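Local coordinates for protein putative nucleoside-diphosphate-sugar epimerase (Staphylococcus aureus subsp. aureus, PDB 3E48) that is of unknown function but, as a putative nucleoside-diphosphate-sugar epimerase with an NAD(P)H-binding Rossmann domain, probably binds a dinucleotide cofactor, at residues B[60-71]-B[92-103]. Sequence-based numbering, arbitrary orientation.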
ATOM      1  N   VAL B  60      18.672   2.184  14.622  1.00  7.02           N
ATOM      2  CA  VAL B  60      19.444   3.423  14.617  1.00  7.92           C
ATOM      3  C   VAL B  60      20.930   3.127  14.821  1.00  5.98           C
ATOM      4  O   VAL B  60      21.785   3.627  14.080  1.00  7.97           O
ATOM      5  CB  VAL B  60      18.983   4.386  15.737  1.00 11.58           C
ATOM      6  CG1 VAL B  60      19.937   5.568  15.835  1.00 10.36           C
ATOM      7  CG2 VAL B  60      17.574   4.873  15.449  1.00 13.35           C
ATOM      8  N   GLU B  61      21.238   2.308  15.821  1.00  7.46           N
ATOM      9  CA  GLU B  61      22.626   1.962  16.111  1.00  7.67           C
ATOM     10  C   GLU B  61      23.300   1.244  14.947  1.00  6.59           C
ATOM     11  O   GLU B  61      24.420   1.576  14.570  1.00  9.20           O
ATOM     12  CB  GLU B  61      22.703   1.082  17.365  1.00  8.44           C
ATOM     13  CG  GLU B  61      22.356   1.801  18.655  1.00 15.63           C
ATOM     14  CD  GLU B  61      23.242   3.012  18.897  1.00 24.93           C
ATOM     15  OE1 GLU B  61      24.478   2.876  18.765  1.00 16.19           O
ATOM     16  OE2 GLU B  61      22.700   4.091  19.226  1.00 30.76           O
ATOM     17  N   ALA B  62      22.614   0.260  14.382  1.00  6.97           N
ATOM     18  CA  ALA B  62      23.156  -0.513  13.272  1.00  9.06           C
ATOM     19  C   ALA B  62      23.437   0.322  12.027  1.00  4.86           C
ATOM     20  O   ALA B  62      24.338  -0.003  11.254  1.00  6.82           O
ATOM     21  CB  ALA B  62      22.203  -1.653  12.921  1.00  8.41           C
ATOM     22  N   PHE B  63      22.669   1.389  11.834  1.00  7.12           N
ATOM     23  CA  PHE B  63      22.817   2.247  10.658  1.00  7.13           C
ATOM     24  C   PHE B  63      23.871   3.343  10.795  1.00  4.71           C
ATOM     25  O   PHE B  63      24.183   4.022   9.816  1.00  7.11           O
ATOM     26  CB  PHE B  63      21.468   2.891  10.298  1.00  6.97           C
ATOM     27  CG  PHE B  63      20.458   1.940   9.685  1.00  6.71           C
ATOM     28  CD1 PHE B  63      20.707   0.570   9.583  1.00  7.53           C
ATOM     29  CD2 PHE B  63      19.246   2.429   9.206  1.00  7.00           C
ATOM     30  CE1 PHE B  63      19.756  -0.293   9.015  1.00  6.82           C
ATOM     31  CE2 PHE B  63      18.298   1.578   8.642  1.00  5.43           C
ATOM     32  CZ  PHE B  63      18.554   0.214   8.546  1.00  8.83           C
ATOM     33  N   LYS B  64      24.408   3.539  11.996  1.00  5.45           N
ATOM     34  CA  LYS B  64      25.436   4.564  12.183  1.00  4.25           C
ATOM     35  C   LYS B  64      26.618   4.284  11.255  1.00  5.81           C
ATOM     36  O   LYS B  64      27.134   3.167  11.211  1.00  7.34           O
ATOM     37  CB  LYS B  64      25.919   4.594  13.638  1.00  9.34           C
ATOM     38  CG  LYS B  64      24.895   5.153  14.605  1.00  8.86           C
ATOM     39  CD  LYS B  64      25.412   5.142  16.037  1.00  9.65           C
ATOM     40  CE  LYS B  64      24.429   5.824  16.971  1.00 11.39           C
ATOM     41  NZ  LYS B  64      24.890   5.798  18.389  1.00 13.15           N
ATOM     42  N   GLY B  65      27.033   5.295  10.501  1.00  5.21           N
ATOM     43  CA  GLY B  65      28.155   5.119   9.598  1.00  5.09           C
ATOM     44  C   GLY B  65      27.850   4.448   8.264  1.00  6.61           C
ATOM     45  O   GLY B  65      28.744   4.300   7.435  1.00  7.86           O
HETATM   46  N   MSE B  66      26.604   4.034   8.043  1.00  7.60           N
HETATM   47  CA  MSE B  66      26.248   3.386   6.781  1.00  6.46           C
HETATM   48  C   MSE B  66      25.762   4.399   5.748  1.00  6.19           C
HETATM   49  O   MSE B  66      25.174   5.420   6.098  1.00  3.97           O
HETATM   50  CB  MSE B  66      25.163   2.333   7.019  1.00  3.50           C
HETATM   51  CG  MSE B  66      25.552   1.251   8.004  1.00  3.84           C
HETATM   52 SE   MSE B  66      27.002   0.143   7.316  1.00 13.28          SE
HETATM   53  CE  MSE B  66      28.388   0.962   8.250  1.00  5.33           C
ATOM     54  N   ASP B  67      25.992   4.090   4.477  1.00  6.59           N
ATOM     55  CA  ASP B  67      25.600   4.977   3.391  1.00  7.78           C
ATOM     56  C   ASP B  67      24.445   4.427   2.576  1.00  8.59           C
ATOM     57  O   ASP B  67      23.582   5.174   2.112  1.00  8.30           O
ATOM     58  CB  ASP B  67      26.808   5.227   2.494  1.00  4.04           C
ATOM     59  CG  ASP B  67      27.906   5.976   3.214  1.00  7.56           C
ATOM     60  OD1 ASP B  67      29.044   5.461   3.300  1.00  9.97           O
ATOM     61  OD2 ASP B  67      27.614   7.089   3.701  1.00 10.00           O
ATOM     62  N   THR B  68      24.442   3.113   2.405  1.00  5.92           N
ATOM     63  CA  THR B  68      23.406   2.443   1.645  1.00  7.40           C
ATOM     64  C   THR B  68      22.940   1.228   2.420  1.00  8.71           C
ATOM     65  O   THR B  68      23.751   0.395   2.834  1.00  8.16           O
ATOM     66  CB  THR B  68      23.941   1.995   0.273  1.00 11.62           C
ATOM     67  OG1 THR B  68      24.385   3.147  -0.455  1.00 13.60           O
ATOM     68  CG2 THR B  68      22.859   1.288  -0.525  1.00 13.97           C
ATOM     69  N   VAL B  69      21.632   1.151   2.632  1.00  5.71           N
ATOM     70  CA  VAL B  69      21.023   0.038   3.337  1.00  5.22           C
ATOM     71  C   VAL B  69      20.171  -0.756   2.354  1.00  6.05           C
ATOM     72  O   VAL B  69      19.330  -0.193   1.646  1.00  7.48           O
ATOM     73  CB  VAL B  69      20.118   0.528   4.498  1.00  5.67           C
ATOM     74  CG1 VAL B  69      19.314  -0.636   5.073  1.00  5.93           C
ATOM     75  CG2 VAL B  69      20.976   1.160   5.590  1.00  9.10           C
ATOM     76  N   VAL B  70      20.428  -2.058   2.296  1.00  4.18           N
ATOM     77  CA  VAL B  70      19.676  -2.972   1.442  1.00  6.03           C
ATOM     78  C   VAL B  70      18.824  -3.703   2.470  1.00  7.72           C
ATOM     79  O   VAL B  70      19.340  -4.464   3.288  1.00  7.42           O
ATOM     80  CB  VAL B  70      20.609  -3.953   0.707  1.00  6.17           C
ATOM     81  CG1 VAL B  70      19.801  -4.833  -0.237  1.00  8.02           C
ATOM     82  CG2 VAL B  70      21.668  -3.175  -0.066  1.00  7.13           C
ATOM     83  N   PHE B  71      17.521  -3.434   2.433  1.00  6.34           N
ATOM     84  CA  PHE B  71      16.565  -3.982   3.390  1.00  7.36           C
ATOM     85  C   PHE B  71      15.749  -5.157   2.884  1.00  5.47           C
ATOM     86  O   PHE B  71      15.077  -5.059   1.860  1.00  5.85           O
ATOM     87  CB  PHE B  71      15.600  -2.874   3.820  1.00  5.18           C
ATOM     88  CG  PHE B  71      14.702  -3.247   4.962  1.00  6.09           C
ATOM     89  CD1 PHE B  71      15.176  -3.199   6.269  1.00  9.08           C
ATOM     90  CD2 PHE B  71      13.388  -3.652   4.737  1.00  7.09           C
ATOM     91  CE1 PHE B  71      14.357  -3.548   7.342  1.00  9.21           C
ATOM     92  CE2 PHE B  71      12.554  -4.005   5.806  1.00  8.17           C
ATOM     93  CZ  PHE B  71      13.044  -3.952   7.113  1.00  8.06           C
ATOM     94  N   ALA B  92      15.465   5.229  11.394  1.00  5.84           N
ATOM     95  CA  ALA B  92      16.889   5.000  11.615  1.00  8.58           C
ATOM     96  C   ALA B  92      17.736   5.550  10.475  1.00  8.70           C
ATOM     97  O   ALA B  92      18.834   6.057  10.708  1.00  6.63           O
ATOM     98  CB  ALA B  92      17.159   3.513  11.800  1.00  4.78           C
ATOM     99  N   ALA B  93      17.242   5.447   9.245  1.00  6.09           N
ATOM    100  CA  ALA B  93      17.993   5.965   8.111  1.00  7.02           C
ATOM    101  C   ALA B  93      18.177   7.473   8.277  1.00  8.01           C
ATOM    102  O   ALA B  93      19.256   8.005   8.024  1.00  9.27           O
ATOM    103  CB  ALA B  93      17.263   5.654   6.797  1.00  6.94           C
ATOM    104  N   LYS B  94      17.130   8.163   8.719  1.00  9.36           N
ATOM    105  CA  LYS B  94      17.222   9.609   8.905  1.00 10.73           C
ATOM    106  C   LYS B  94      18.117   9.980  10.080  1.00 10.35           C
ATOM    107  O   LYS B  94      18.985  10.844   9.968  1.00 11.95           O
ATOM    108  CB  LYS B  94      15.831  10.211   9.126  1.00 14.53           C
ATOM    109  CG  LYS B  94      14.951  10.209   7.891  1.00 14.59           C
ATOM    110  CD  LYS B  94      13.637  10.916   8.164  1.00 26.20           C
ATOM    111  CE  LYS B  94      12.825  11.099   6.894  1.00 22.53           C
ATOM    112  NZ  LYS B  94      11.551  11.817   7.172  1.00 23.12           N
ATOM    113  N   GLN B  95      17.891   9.318  11.207  1.00  5.83           N
ATOM    114  CA  GLN B  95      18.642   9.564  12.430  1.00  8.70           C
ATOM    115  C   GLN B  95      20.141   9.354  12.249  1.00 11.44           C
ATOM    116  O   GLN B  95      20.950  10.185  12.669  1.00 11.07           O
ATOM    117  CB  GLN B  95      18.131   8.627  13.531  1.00 11.29           C
ATOM    118  CG  GLN B  95      18.418   9.071  14.959  1.00 21.51           C
ATOM    119  CD  GLN B  95      17.622  10.302  15.361  1.00 21.03           C
ATOM    120  OE1 GLN B  95      16.435  10.418  15.052  1.00 26.81           O
ATOM    121  NE2 GLN B  95      18.270  11.221  16.068  1.00 25.59           N
ATOM    122  N   SER B  96      20.508   8.249  11.607  1.00  7.94           N
ATOM    123  CA  SER B  96      21.916   7.927  11.431  1.00  8.22           C
ATOM    124  C   SER B  96      22.566   8.387  10.127  1.00  8.10           C
ATOM    125  O   SER B  96      23.739   8.106   9.879  1.00  9.16           O
ATOM    126  CB  SER B  96      22.109   6.428  11.648  1.00  7.36           C
ATOM    127  OG  SER B  96      21.770   6.103  12.994  1.00  8.69           O
ATOM    128  N   GLY B  97      21.801   9.090   9.297  1.00  8.64           N
ATOM    129  CA  GLY B  97      22.347   9.630   8.060  1.00 10.93           C
ATOM    130  C   GLY B  97      22.578   8.721   6.870  1.00 10.73           C
ATOM    131  O   GLY B  97      23.510   8.944   6.091  1.00 10.62           O
ATOM    132  N   VAL B  98      21.742   7.700   6.722  1.00  5.01           N
ATOM    133  CA  VAL B  98      21.849   6.788   5.589  1.00  6.98           C
ATOM    134  C   VAL B  98      21.331   7.557   4.369  1.00  9.90           C
ATOM    135  O   VAL B  98      20.235   8.111   4.401  1.00  9.97           O
ATOM    136  CB  VAL B  98      20.994   5.528   5.822  1.00  7.27           C
ATOM    137  CG1 VAL B  98      21.026   4.630   4.587  1.00 10.23           C
ATOM    138  CG2 VAL B  98      21.514   4.777   7.044  1.00 10.88           C
ATOM    139  N   ALA B  99      22.123   7.581   3.301  1.00  7.61           N
ATOM    140  CA  ALA B  99      21.780   8.322   2.092  1.00  9.17           C
ATOM    141  C   ALA B  99      20.921   7.599   1.071  1.00  7.23           C
ATOM    142  O   ALA B  99      20.274   8.241   0.243  1.00 10.29           O
ATOM    143  CB  ALA B  99      23.055   8.811   1.416  1.00 14.24           C
ATOM    144  N   HIS B 100      20.911   6.275   1.109  1.00  5.43           N
ATOM    145  CA  HIS B 100      20.125   5.540   0.135  1.00  6.59           C
ATOM    146  C   HIS B 100      19.631   4.216   0.682  1.00  9.05           C
ATOM    147  O   HIS B 100      20.335   3.540   1.432  1.00  6.71           O
ATOM    148  CB  HIS B 100      20.964   5.310  -1.128  1.00  9.54           C
ATOM    149  CG  HIS B 100      20.148   4.978  -2.335  1.00 12.81           C
ATOM    150  ND1 HIS B 100      19.691   3.707  -2.597  1.00 14.70           N
ATOM    151  CD2 HIS B 100      19.658   5.767  -3.323  1.00 11.74           C
ATOM    152  CE1 HIS B 100      18.954   3.723  -3.693  1.00 10.41           C
ATOM    153  NE2 HIS B 100      18.917   4.960  -4.153  1.00 10.82           N
ATOM    154  N   ILE B 101      18.412   3.852   0.301  1.00  4.42           N
ATOM    155  CA  ILE B 101      17.817   2.601   0.744  1.00  4.31           C
ATOM    156  C   ILE B 101      17.385   1.778  -0.464  1.00  5.55           C
ATOM    157  O   ILE B 101      16.701   2.283  -1.349  1.00  6.16           O
ATOM    158  CB  ILE B 101      16.559   2.836   1.623  1.00  7.75           C
ATOM    159  CG1 ILE B 101      16.955   3.471   2.961  1.00  9.19           C
ATOM    160  CG2 ILE B 101      15.831   1.509   1.849  1.00  8.02           C
ATOM    161  CD1 ILE B 101      15.767   3.955   3.790  1.00  9.80           C
ATOM    162  N   ILE B 102      17.818   0.524  -0.512  1.00  7.21           N
ATOM    163  CA  ILE B 102      17.410  -0.377  -1.580  1.00  6.35           C
ATOM    164  C   ILE B 102      16.445  -1.310  -0.857  1.00  6.39           C
ATOM    165  O   ILE B 102      16.852  -2.068   0.022  1.00  7.76           O
ATOM    166  CB  ILE B 102      18.606  -1.169  -2.155  1.00  6.85           C
ATOM    167  CG1 ILE B 102      19.611  -0.195  -2.784  1.00  7.98           C
ATOM    168  CG2 ILE B 102      18.111  -2.179  -3.195  1.00  9.70           C
ATOM    169  CD1 ILE B 102      20.891  -0.843  -3.313  1.00  7.18           C
ATOM    170  N   PHE B 103      15.164  -1.227  -1.205  1.00  5.48           N
ATOM    171  CA  PHE B 103      14.137  -2.034  -0.548  1.00  5.83           C
ATOM    172  C   PHE B 103      13.715  -3.215  -1.409  1.00  5.87           C
ATOM    173  O   PHE B 103      13.333  -3.042  -2.561  1.00  6.54           O
ATOM    174  CB  PHE B 103      12.917  -1.160  -0.238  1.00  5.35           C
ATOM    175  CG  PHE B 103      11.893  -1.823   0.640  1.00  6.35           C
ATOM    176  CD1 PHE B 103      11.866  -1.577   2.007  1.00  7.87           C
ATOM    177  CD2 PHE B 103      10.955  -2.692   0.099  1.00  5.80           C
ATOM    178  CE1 PHE B 103      10.912  -2.188   2.831  1.00  7.47           C
ATOM    179  CE2 PHE B 103       9.993  -3.311   0.915  1.00  8.12           C
ATOM    180  CZ  PHE B 103       9.976  -3.056   2.281  1.00  3.72           C
TER
HETATM  181  O   HOH W   1      26.313   8.028  11.142  1.00  9.57           O
HETATM  182  O   HOH W   2      25.688   7.279   8.091  1.00  7.41           O
HETATM  183  O   HOH W   3      25.251   8.554   3.872  1.00 14.77           O
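I102 N donates to V69 O at 2.7 Å, nearly straight at 169°, flanked by bonds from V69 N to H100 O and from F71 N to I102 O; strands 68-71 and 100-106 thus run parallel, V69 level with I101. At the strand entrance D67 O takes H100 N at 3.1 Å and, more weakly, A99 N. Between the helix ends S96 OG donates to V60 O at 2.7 Å, approaching 28° out of the carbonyl plane; chi1 of -63° sets the hydroxyl beside its own backbone N, pointing at the last turn of helix 56-63. Single waters link G65 N to S96 O and D67 OD2 to G97 O, while D67 OD1 is held by N2 N.

Inward from these bonds the F63 ring has V69 CG2 over one face, 3.8 Å above its centre, and turns an edge to A93 N; A92 CB touches F63 CD2 at 3.5 Å. V98 spreads its two methyls, CG1 against V69 CG2 at 3.6 Å and CG2 against F63 CB. On the opposite sheet face, I102 CD1 reaches T68 CG2 and V70 CG2. Back on the V69 face, F71 and F103 run side by side, ring planes near parallel but slid so far that they barely overlap; F71 also stacks on Y53, and Y120 of helix 118-131 touches both phenylalanines.

Two successive helix-to-strand connections of the Rossmann fold meet here, helix 84-96 ending in a Schellman motif at G97 before strand 100-106. Backbone bonds fix the strand register, apolar side chains fill the helix-sheet interface, and the serine and waters satisfy carbonyls where the helices end.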